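Local structure of Low molecular weight protein-tyrosine-phosphatase PtpA (Staphylococcus aureus, 3ROF) at residues Phe110-Phe115 / Asp137-Ser142. The protein hydrolyses phosphotyrosine in proteins as a low molecular weight phosphatase and probably acts as a secreted effector that counters host defences during infection. Sequence-based numbering, arbitrary orientation.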
loop_
_atom_site.group_PDB
_atom_site.type_symbol
_atom_site.label_atom_id
_atom_site.label_comp_id
_atom_site.label_asym_id
_atom_site.label_seq_id
_atom_site.Cartn_x
_atom_site.Cartn_y
_atom_site.Cartn_z
ATOM N N PHE A 110 -0.071 -8.499 -5.557
ATOM C CA PHE A 110 -1.113 -7.963 -6.451
ATOM C C PHE A 110 -0.746 -6.534 -6.793
ATOM O O PHE A 110 0.027 -5.913 -6.075
ATOM C CB PHE A 110 -2.462 -7.924 -5.756
ATOM C CG PHE A 110 -2.961 -9.247 -5.346
ATOM C CD1 PHE A 110 -3.556 -10.077 -6.275
ATOM C CD2 PHE A 110 -2.935 -9.666 -4.037
ATOM C CE1 PHE A 110 -4.066 -11.314 -5.908
ATOM C CE2 PHE A 110 -3.450 -10.934 -3.666
ATOM C CZ PHE A 110 -4.009 -11.726 -4.608
ATOM N N LYS A 111 -1.369 -5.985 -7.838
ATOM C CA LYS A 111 -1.461 -4.541 -8.037
ATOM C C LYS A 111 -2.759 -4.043 -7.427
ATOM O O LYS A 111 -3.776 -4.710 -7.484
ATOM C CB LYS A 111 -1.421 -4.181 -9.512
ATOM C CG LYS A 111 -0.085 -4.406 -10.151
ATOM C CD LYS A 111 -0.174 -3.979 -11.681
ATOM C CE LYS A 111 1.085 -4.221 -12.464
ATOM N NZ LYS A 111 0.788 -3.835 -13.857
ATOM N N LEU A 112 -2.711 -2.833 -6.863
ATOM C CA LEU A 112 -3.868 -2.203 -6.247
ATOM C C LEU A 112 -5.089 -2.280 -7.140
ATOM O O LEU A 112 -6.206 -2.607 -6.670
ATOM C CB LEU A 112 -3.559 -0.766 -5.914
ATOM C CG LEU A 112 -4.707 0.019 -5.255
ATOM C CD1 LEU A 112 -4.913 -0.401 -3.834
ATOM C CD2 LEU A 112 -4.462 1.515 -5.315
ATOM N N LEU A 113 -4.935 -1.925 -8.415
ATOM C CA LEU A 113 -6.103 -1.766 -9.287
ATOM C C LEU A 113 -6.688 -3.095 -9.772
ATOM O O LEU A 113 -7.723 -3.090 -10.446
ATOM C CB LEU A 113 -5.783 -0.787 -10.418
ATOM C CG LEU A 113 -5.576 0.657 -9.924
ATOM C CD1 LEU A 113 -5.144 1.524 -11.109
ATOM C CD2 LEU A 113 -6.836 1.257 -9.292
ATOM N N GLU A 114 -6.070 -4.214 -9.399
ATOM C CA GLU A 114 -6.722 -5.505 -9.607
ATOM C C GLU A 114 -8.017 -5.615 -8.781
ATOM O O GLU A 114 -8.901 -6.405 -9.132
ATOM C CB GLU A 114 -5.802 -6.668 -9.254
ATOM C CG GLU A 114 -4.650 -6.811 -10.163
ATOM C CD GLU A 114 -3.886 -8.061 -9.866
ATOM O OE1 GLU A 114 -4.384 -9.171 -10.199
ATOM O OE2 GLU A 114 -2.815 -7.979 -9.273
ATOM N N PHE A 115 -8.138 -4.781 -7.753
ATOM C CA PHE A 115 -9.305 -4.742 -6.875
ATOM C C PHE A 115 -10.279 -3.626 -7.264
ATOM O O PHE A 115 -11.184 -3.331 -6.502
ATOM C CB PHE A 115 -8.850 -4.603 -5.444
ATOM C CG PHE A 115 -8.032 -5.796 -4.988
ATOM C CD1 PHE A 115 -8.660 -6.947 -4.516
ATOM C CD2 PHE A 115 -6.633 -5.774 -5.056
ATOM C CE1 PHE A 115 -7.894 -8.041 -4.141
ATOM C CE2 PHE A 115 -5.873 -6.856 -4.700
ATOM C CZ PHE A 115 -6.505 -7.999 -4.246
ATOM N N ASP A 137 -8.703 8.735 -5.347
ATOM C CA ASP A 137 -9.864 8.124 -5.966
ATOM C C ASP A 137 -9.567 6.661 -6.328
ATOM O O ASP A 137 -10.422 5.793 -6.153
ATOM C CB ASP A 137 -10.288 8.895 -7.212
ATOM C CG ASP A 137 -10.824 10.269 -6.922
ATOM O OD1 ASP A 137 -11.131 10.610 -5.793
ATOM O OD2 ASP A 137 -10.964 11.048 -7.902
ATOM N N MET A 138 -8.352 6.380 -6.813
ATOM C CA MET A 138 -7.977 5.011 -7.150
ATOM C C MET A 138 -7.955 4.127 -5.918
ATOM O O MET A 138 -8.484 2.995 -5.938
ATOM C CB MET A 138 -6.621 4.990 -7.853
ATOM C CG MET A 138 -6.757 5.369 -9.314
ATOM S SD MET A 138 -5.136 5.529 -10.086
ATOM C CE MET A 138 -5.588 5.475 -11.831
ATOM N N VAL A 139 -7.378 4.597 -4.811
ATOM C CA VAL A 139 -7.408 3.794 -3.591
ATOM C C VAL A 139 -8.837 3.548 -3.116
ATOM O O VAL A 139 -9.195 2.415 -2.784
ATOM C CB VAL A 139 -6.601 4.483 -2.457
ATOM C CG1 VAL A 139 -6.718 3.664 -1.164
ATOM C CG2 VAL A 139 -5.143 4.612 -2.851
ATOM N N LEU A 140 -9.681 4.574 -3.138
ATOM C CA LEU A 140 -11.066 4.373 -2.710
ATOM C C LEU A 140 -11.774 3.360 -3.599
ATOM O O LEU A 140 -12.641 2.608 -3.140
ATOM C CB LEU A 140 -11.843 5.692 -2.689
ATOM C CG LEU A 140 -11.945 6.313 -1.305
ATOM C CD1 LEU A 140 -10.584 6.632 -0.709
ATOM C CD2 LEU A 140 -12.820 7.546 -1.392
ATOM N N SER A 141 -11.424 3.281 -4.881
ATOM C CA SER A 141 -12.098 2.371 -5.777
ATOM C C SER A 141 -11.757 0.911 -5.468
ATOM O O SER A 141 -12.509 0.012 -5.830
ATOM C CB SER A 141 -11.791 2.708 -7.217
ATOM O OG SER A 141 -10.518 2.244 -7.656
ATOM N N SER A 142 -10.630 0.706 -4.805
ATOM C CA SER A 142 -10.116 -0.633 -4.482
ATOM C C SER A 142 -10.285 -1.074 -3.040
ATOM O O SER A 142 -10.212 -2.272 -2.778
ATOM C CB SER A 142 -8.622 -0.705 -4.785
ATOM O OG SER A 142 -8.377 -0.645 -6.158
#
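Ser142, on helix 132-153, reaches with its hydroxyl into the 3-10 turn that follows strand 108-111, an edge strand of the four-stranded parallel sheet. Ser142 CB lies 3.8 Å from Leu112 CD1 and also packs against CB of Phe115. One bond further, Ser142 OG stands anti to the carbonyl carbon (chi1 -69°), and it donates to Leu112 O at 3.0 Å. This bond comes in from above the carbonyl plane, 55° out of it, while Phe115 N, closing the turn, reaches the same oxygen from the opposite face. Leu113 CD2 touches Ser142 OG as well, at 4.0 Å. The backbone of Ser142 adds a weaker CA-H...O contact, its CA 3.5 Å from Phe115 O, which also accepts from Asn145 ND2.

Apolar branches flank the bond. Leu112 CD2 meets Val139 CG2 at 4.0 Å, the two side chains crossing at about a right angle, and Val139 continues onto Ala23 and Ile26 of helix 19-33. Leu113 crosses Met138 obliquely, CD2 against CB and CD1 against CE. A buried serine thus spends its proton on a carbonyl already used by the turn, so one polar link inside an otherwise apolar interface joins the turn leaving the edge strand to the last helix of this phosphatase fold.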